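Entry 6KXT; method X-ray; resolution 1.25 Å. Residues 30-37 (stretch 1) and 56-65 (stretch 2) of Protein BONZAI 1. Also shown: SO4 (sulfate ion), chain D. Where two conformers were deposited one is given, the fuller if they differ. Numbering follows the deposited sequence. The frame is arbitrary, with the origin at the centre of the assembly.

Stretch 1, residues 30-37: SKSDPFLV
Stretch 2 (56-65) RKNDLNPIWK

Stretch 1 runs extended throughout, with phi/psi near -60/147 from S30 to S32, -112/81 at D33, and beta values in the strand P34 to V37 (-83/150, -144/161, -112/145, -124/129). Stretch 2 opens with a type II beta turn from R56 to D59: K57 at -70/134 and N58 at 60/37 occupy its central positions. Beyond the turn the chain passes L60 (-97/-2), N61 (-137/52), P62 (-64/144), I63 (-124/119) and W64 (-98/165). The register is fixed where D33 lies beside K57, their CA atoms 4.3 Å apart, and the chains run in opposite directions here, P34 facing R56 while S32 faces D59; together the stretches bury 607 Å².

Backbone hydrogen bonding centres on P34. R56 N donates to P34 O at 3.0 Å with an N-H...O angle of 174°, nearly linear. The return pairing is absent because proline nitrogen carries no hydrogen: P34 N and R56 O stand 3.4 Å apart without a bond. R56 O instead receives a CA-H...O contact from D33 CA (3.5 Å, 137° at the hydrogen), and P34 CD packs 3.0 Å from it. Farther along, D59 N makes a weak bond to S32 O (3.3 Å, 127°).

D33 engages the turn through its carboxylate. With chi1 at -55° (m) and chi2 at -57°, its CB points sideways but its end comes nearer stretch 2. D33 OD1 accepts from N58 N at 2.8 Å (141°), which suits a short acidic side chain facing a turn amide. K57, with chi1 to chi3 all m and chi4 t, curls back so that its NZ lies 3.3 Å from D33 OD2 in a salt bridge; the hydrogen bonds within it are weak. The turn is also braced internally: D59 (chi1 t) accepts from R56 NE and R56 NH2 at D59 OD2, both at 2.8 Å, while D59 OD1 takes N61 N at 3.0 Å. R56 also binds the sulfate, R56 NH1 donating to SO4 O1 at 3.0 Å and R56 NH2 to SO4 O2 at 2.9 Å.

Apolar packing involves P34, L36 and W64, all buried. W64 directs CB toward stretch 1 (chi1 -72°, m; chi2 -81°), laying its indole against the strand. L36 (m, t) sets CG over one face of the six-membered ring, 3.6 Å from the centroid and 24° off the normal, a CH-pi contact; L36 CG to W64 CZ3 is 3.3 Å. At the ring edge, W64 NE1 gives a weak bond to P34 O (3.4 Å, 147°), so this carbonyl serves two donors. The C-gamma endo ring of P34 places P34 CG 3.9 Å from P62 CG and P34 CB 3.9 Å from W64 CZ2.

At the exposed end, K31 (t, t, m, t) spreads its aliphatic chain over the turn: K31 CD is 3.2 Å from N58 O and K31 CG is 3.7 Å from L60 CD2. Water 1 links K31 N (3.0 Å) to N58 OD1 (3.4 Å, weak).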

ATOM      1  N   SER A  30       9.813 -19.933   6.993  1.00 18.30           N
ATOM      2  CA  SER A  30      10.678 -19.170   6.081  0.70 16.93           C
ATOM      3  C   SER A  30      10.401 -17.667   6.225  1.00 19.05           C
ATOM      4  O   SER A  30       9.270 -17.247   6.558  1.00 19.29           O
ATOM      5  CB  SER A  30      10.526 -19.632   4.656  0.70 20.63           C
ATOM      6  OG  SER A  30       9.212 -19.340   4.202  0.70 23.59           O
ATOM      7  N   LYS A  31      11.436 -16.870   6.046  1.00 18.13           N
ATOM      8  CA  LYS A  31      11.286 -15.408   6.099  1.00 18.43           C
ATOM      9  C   LYS A  31      10.363 -14.989   4.959  1.00 19.78           C
ATOM     10  O   LYS A  31      10.425 -15.568   3.846  1.00 19.26           O
ATOM     11  CB  LYS A  31      12.699 -14.849   5.968  1.00 20.43           C
ATOM     12  CG  LYS A  31      12.933 -13.435   6.392  1.00 24.95           C
ATOM     13  CD  LYS A  31      14.421 -13.034   6.346  1.00 24.25           C
ATOM     14  CE  LYS A  31      15.321 -13.687   7.369  1.00 24.48           C
ATOM     15  NZ  LYS A  31      16.619 -12.959   7.437  1.00 19.84           N
ATOM     16  N   SER A  32       9.608 -13.930   5.159  1.00 16.23           N
ATOM     17  CA  SER A  32       8.810 -13.321   4.073  1.00 17.36           C
ATOM     18  C   SER A  32       9.673 -12.810   2.929  1.00 14.93           C
ATOM     19  O   SER A  32      10.749 -12.284   3.138  1.00 16.66           O
ATOM     20  CB  SER A  32       7.973 -12.211   4.641  1.00 18.63           C
ATOM     21  OG  SER A  32       6.990 -12.702   5.568  1.00 19.85           O
ATOM     22  N   ASP A  33       9.103 -12.951   1.738  1.00 16.54           N
ATOM     23  CA  ASP A  33       9.561 -12.284   0.502  0.60 16.13           C
ATOM     24  C   ASP A  33       8.495 -11.277   0.103  1.00 14.96           C
ATOM     25  O   ASP A  33       7.633 -11.567  -0.717  1.00 16.92           O
ATOM     26  CB  ASP A  33       9.763 -13.294  -0.620  0.60 16.01           C
ATOM     27  CG  ASP A  33      10.701 -14.413  -0.209  0.60 17.77           C
ATOM     28  OD1 ASP A  33      11.838 -14.104   0.171  0.60 16.50           O
ATOM     29  OD2 ASP A  33      10.281 -15.616  -0.323  0.60 22.20           O
ATOM     30  N   PRO A  34       8.485 -10.082   0.737  1.00 15.49           N
ATOM     31  CA  PRO A  34       7.335  -9.220   0.622  1.00 13.72           C
ATOM     32  C   PRO A  34       7.286  -8.349  -0.640  1.00 14.16           C
ATOM     33  O   PRO A  34       8.285  -7.966  -1.197  1.00 15.24           O
ATOM     34  CB  PRO A  34       7.485  -8.294   1.834  1.00 13.71           C
ATOM     35  CG  PRO A  34       8.966  -8.196   2.026  1.00 15.17           C
ATOM     36  CD  PRO A  34       9.473  -9.582   1.676  1.00 16.61           C
ATOM     37  N   PHE A  35       6.057  -8.092  -1.018  1.00 13.58           N
ATOM     38  CA  PHE A  35       5.667  -7.099  -2.023  1.00 12.99           C
ATOM     39  C   PHE A  35       4.357  -6.469  -1.571  1.00 12.06           C
ATOM     40  O   PHE A  35       3.640  -6.985  -0.669  1.00 14.10           O
ATOM     41  CB  PHE A  35       5.541  -7.773  -3.406  1.00 14.40           C
ATOM     42  CG  PHE A  35       4.427  -8.757  -3.615  1.00 17.07           C
ATOM     43  CD1 PHE A  35       4.502 -10.034  -3.091  1.00 17.26           C
ATOM     44  CD2 PHE A  35       3.272  -8.410  -4.303  1.00 18.72           C
ATOM     45  CE1 PHE A  35       3.480 -10.948  -3.267  1.00 17.69           C
ATOM     46  CE2 PHE A  35       2.260  -9.344  -4.528  1.00 20.72           C
ATOM     47  CZ  PHE A  35       2.361 -10.603  -3.993  1.00 18.21           C
ATOM     48  N   LEU A  36       4.107  -5.287  -2.165  1.00 12.87           N
ATOM     49  CA  LEU A  36       2.847  -4.551  -1.892  0.60 14.20           C
ATOM     50  C   LEU A  36       1.969  -4.541  -3.138  1.00 16.02           C
ATOM     51  O   LEU A  36       2.490  -4.449  -4.274  1.00 16.98           O
ATOM     52  CB  LEU A  36       3.064  -3.083  -1.496  0.60 13.81           C
ATOM     53  CG  LEU A  36       3.960  -2.811  -0.311  0.60 12.84           C
ATOM     54  CD1 LEU A  36       4.054  -1.304  -0.073  0.60 15.37           C
ATOM     55  CD2 LEU A  36       3.443  -3.517   0.906  0.60 15.72           C
ATOM     56  N   VAL A  37       0.680  -4.603  -2.933  1.00 14.36           N
ATOM     57  CA  VAL A  37      -0.329  -4.410  -3.998  1.00 14.48           C
ATOM     58  C   VAL A  37      -1.244  -3.286  -3.520  1.00 15.80           C
ATOM     59  O   VAL A  37      -1.748  -3.302  -2.395  1.00 14.30           O
ATOM     60  CB  VAL A  37      -1.127  -5.699  -4.243  1.00 17.53           C
ATOM     61  CG1 VAL A  37      -2.217  -5.441  -5.257  1.00 16.89           C
ATOM     62  CG2 VAL A  37      -0.177  -6.828  -4.651  1.00 18.72           C
ATOM     63  N   ARG A  56      10.868  -8.309  -2.716  1.00 16.92           N
ATOM     64  CA  ARG A  56      12.185  -8.226  -2.061  1.00 15.68           C
ATOM     65  C   ARG A  56      12.376  -9.501  -1.261  1.00 18.77           C
ATOM     66  O   ARG A  56      11.754  -9.654  -0.205  1.00 23.32           O
ATOM     67  CB  ARG A  56      12.359  -6.978  -1.196  1.00 16.58           C
ATOM     68  CG  ARG A  56      12.344  -5.702  -2.010  1.00 14.57           C
ATOM     69  CD  ARG A  56      12.398  -4.462  -1.145  1.00 15.90           C
ATOM     70  NE  ARG A  56      13.556  -4.461  -0.266  1.00 17.02           N
ATOM     71  CZ  ARG A  56      14.815  -4.075  -0.591  1.00 17.21           C
ATOM     72  NH1 ARG A  56      15.082  -3.522  -1.758  1.00 19.51           N
ATOM     73  NH2 ARG A  56      15.756  -4.238   0.331  1.00 18.09           N
ATOM     74  N   LYS A  57      13.339 -10.312  -1.657  1.00 17.89           N
ATOM     75  CA  LYS A  57      13.532 -11.618  -0.986  1.00 19.59           C
ATOM     76  C   LYS A  57      14.067 -11.453   0.444  1.00 14.57           C
ATOM     77  O   LYS A  57      15.007 -10.687   0.644  1.00 18.08           O
ATOM     78  CB  LYS A  57      14.496 -12.462  -1.846  1.00 24.41           C
ATOM     79  CG  LYS A  57      13.987 -12.934  -3.199  1.00 31.00           C
ATOM     80  CD  LYS A  57      13.125 -14.154  -3.076  1.00 38.25           C
ATOM     81  CE  LYS A  57      13.882 -15.369  -2.551  1.00 38.54           C
ATOM     82  NZ  LYS A  57      12.974 -16.403  -1.990  1.00 33.17           N
ATOM     83  N   ASN A  58      13.469 -12.186   1.380  1.00 14.89           N
ATOM     84  CA  ASN A  58      14.019 -12.411   2.735  1.00 16.91           C
ATOM     85  C   ASN A  58      14.190 -11.090   3.484  1.00 18.29           C
ATOM     86  O   ASN A  58      15.213 -10.857   4.182  1.00 18.63           O
ATOM     87  CB  ASN A  58      15.331 -13.198   2.631  1.00 17.95           C
ATOM     88  CG  ASN A  58      15.032 -14.624   2.263  1.00 17.59           C
ATOM     89  OD1 ASN A  58      14.257 -15.266   2.952  1.00 20.31           O
ATOM     90  ND2 ASN A  58      15.636 -15.060   1.167  1.00 20.10           N
ATOM     91  N   ASP A  59      13.268 -10.158   3.288  1.00 15.49           N
ATOM     92  CA  ASP A  59      13.446  -8.810   3.880  1.00 14.52           C
ATOM     93  C   ASP A  59      12.300  -8.490   4.840  1.00 17.07           C
ATOM     94  O   ASP A  59      11.141  -8.403   4.394  1.00 17.96           O
ATOM     95  CB  ASP A  59      13.550  -7.766   2.774  1.00 15.01           C
ATOM     96  CG  ASP A  59      13.991  -6.390   3.187  1.00 14.87           C
ATOM     97  OD1 ASP A  59      14.207  -6.208   4.389  1.00 15.30           O
ATOM     98  OD2 ASP A  59      14.164  -5.560   2.242  1.00 15.90           O
ATOM     99  N   LEU A  60      12.597  -8.246   6.095  1.00 14.57           N
ATOM    100  CA  LEU A  60      11.561  -7.919   7.101  1.00 14.98           C
ATOM    101  C   LEU A  60      11.459  -6.390   7.273  1.00 15.06           C
ATOM    102  O   LEU A  60      10.566  -5.950   8.011  1.00 15.34           O
ATOM    103  CB  LEU A  60      11.878  -8.602   8.441  1.00 19.03           C
ATOM    104  CG  LEU A  60      12.041 -10.125   8.363  1.00 18.60           C
ATOM    105  CD1 LEU A  60      12.451 -10.667   9.732  1.00 19.39           C
ATOM    106  CD2 LEU A  60      10.752 -10.812   7.916  1.00 20.27           C
ATOM    107  N   ASN A  61      12.272  -5.591   6.586  1.00 13.15           N
ATOM    108  CA  ASN A  61      12.228  -4.111   6.660  1.00 13.75           C
ATOM    109  C   ASN A  61      12.355  -3.538   5.248  1.00 13.85           C
ATOM    110  O   ASN A  61      13.255  -2.740   4.983  1.00 14.83           O
ATOM    111  CB  ASN A  61      13.266  -3.592   7.633  1.00 14.44           C
ATOM    112  CG  ASN A  61      13.089  -4.188   8.998  1.00 17.05           C
ATOM    113  OD1 ASN A  61      12.331  -3.622   9.782  1.00 17.27           O
ATOM    114  ND2 ASN A  61      13.774  -5.297   9.285  1.00 16.35           N
ATOM    115  N   PRO A  62      11.518  -3.996   4.294  1.00 13.65           N
ATOM    116  CA  PRO A  62      11.654  -3.601   2.907  1.00 14.21           C
ATOM    117  C   PRO A  62      11.446  -2.107   2.627  1.00 16.17           C
ATOM    118  O   PRO A  62      10.635  -1.436   3.288  1.00 14.47           O
ATOM    119  CB  PRO A  62      10.540  -4.379   2.191  1.00 14.75           C
ATOM    120  CG  PRO A  62       9.461  -4.581   3.261  1.00 16.16           C
ATOM    121  CD  PRO A  62      10.335  -4.832   4.488  1.00 14.93           C
ATOM    122  N   ILE A  63      12.231  -1.611   1.671  1.00 15.18           N
ATOM    123  CA  ILE A  63      12.001  -0.281   1.022  1.00 14.87           C
ATOM    124  C   ILE A  63      11.910  -0.548  -0.464  1.00 15.85           C
ATOM    125  O   ILE A  63      12.845  -1.115  -1.033  1.00 17.52           O
ATOM    126  CB  ILE A  63      13.105   0.733   1.336  1.00 17.21           C
ATOM    127  CG1 ILE A  63      13.304   0.972   2.833  1.00 20.52           C
ATOM    128  CG2 ILE A  63      12.800   2.028   0.586  1.00 19.98           C
ATOM    129  CD1 ILE A  63      14.609   1.691   3.210  1.00 26.71           C
ATOM    130  N   TRP A  64      10.780  -0.245  -1.111  1.00 14.56           N
ATOM    131  CA  TRP A  64      10.596  -0.637  -2.519  1.00 13.69           C
ATOM    132  C   TRP A  64      10.926   0.532  -3.448  1.00 14.89           C
ATOM    133  O   TRP A  64      10.964   1.701  -2.976  1.00 16.75           O
ATOM    134  CB  TRP A  64       9.160  -1.153  -2.757  1.00 14.46           C
ATOM    135  CG  TRP A  64       8.866  -2.492  -2.162  1.00 14.28           C
ATOM    136  CD1 TRP A  64       9.187  -3.716  -2.681  1.00 16.14           C
ATOM    137  CD2 TRP A  64       8.159  -2.727  -0.936  1.00 12.85           C
ATOM    138  NE1 TRP A  64       8.719  -4.686  -1.842  1.00 14.34           N
ATOM    139  CE2 TRP A  64       8.092  -4.128  -0.759  1.00 14.74           C
ATOM    140  CE3 TRP A  64       7.627  -1.906   0.071  1.00 15.03           C
ATOM    141  CZ2 TRP A  64       7.396  -4.702   0.300  1.00 12.68           C
ATOM    142  CZ3 TRP A  64       6.952  -2.478   1.138  1.00 15.59           C
ATOM    143  CH2 TRP A  64       6.856  -3.859   1.262  1.00 14.97           C
ATOM    144  N   LYS A  65      11.085   0.203  -4.709  1.00 15.45           N
ATOM    145  CA  LYS A  65      11.226   1.234  -5.771  1.00 15.82           C
ATOM    146  C   LYS A  65       9.919   2.007  -5.814  1.00 16.57           C
ATOM    147  O   LYS A  65       8.844   1.528  -5.415  1.00 17.01           O
ATOM    148  CB  LYS A  65      11.564   0.567  -7.103  1.00 17.69           C
ATOM    149  CG  LYS A  65      12.904  -0.151  -7.142  1.00 21.75           C
ATOM    150  CD  LYS A  65      13.154  -0.862  -8.441  1.00 32.25           C
ATOM    151  CE  LYS A  65      14.498  -1.559  -8.440  1.00 43.04           C
ATOM    152  NZ  LYS A  65      14.832  -2.057  -9.793  1.00 54.48           N
TER
HETATM  153  S   SO4 D 303      18.804  -2.557  -0.559  1.00 26.28           S
HETATM  154  O1  SO4 D 303      17.611  -2.008  -1.079  1.00 28.72           O
HETATM  155  O2  SO4 D 303      18.565  -3.437   0.541  1.00 27.87           O
HETATM  156  O3  SO4 D 303      19.561  -1.407  -0.097  1.00 26.42           O
HETATM  157  O4  SO4 D 303      19.539  -3.283  -1.584  1.00 39.13           O
HETATM  158  O   HOH W   1      14.036 -17.866   5.071  0.50 22.14           O
HETATM  159  O   HOH W   2      12.107 -16.674   1.762  1.00 23.39           O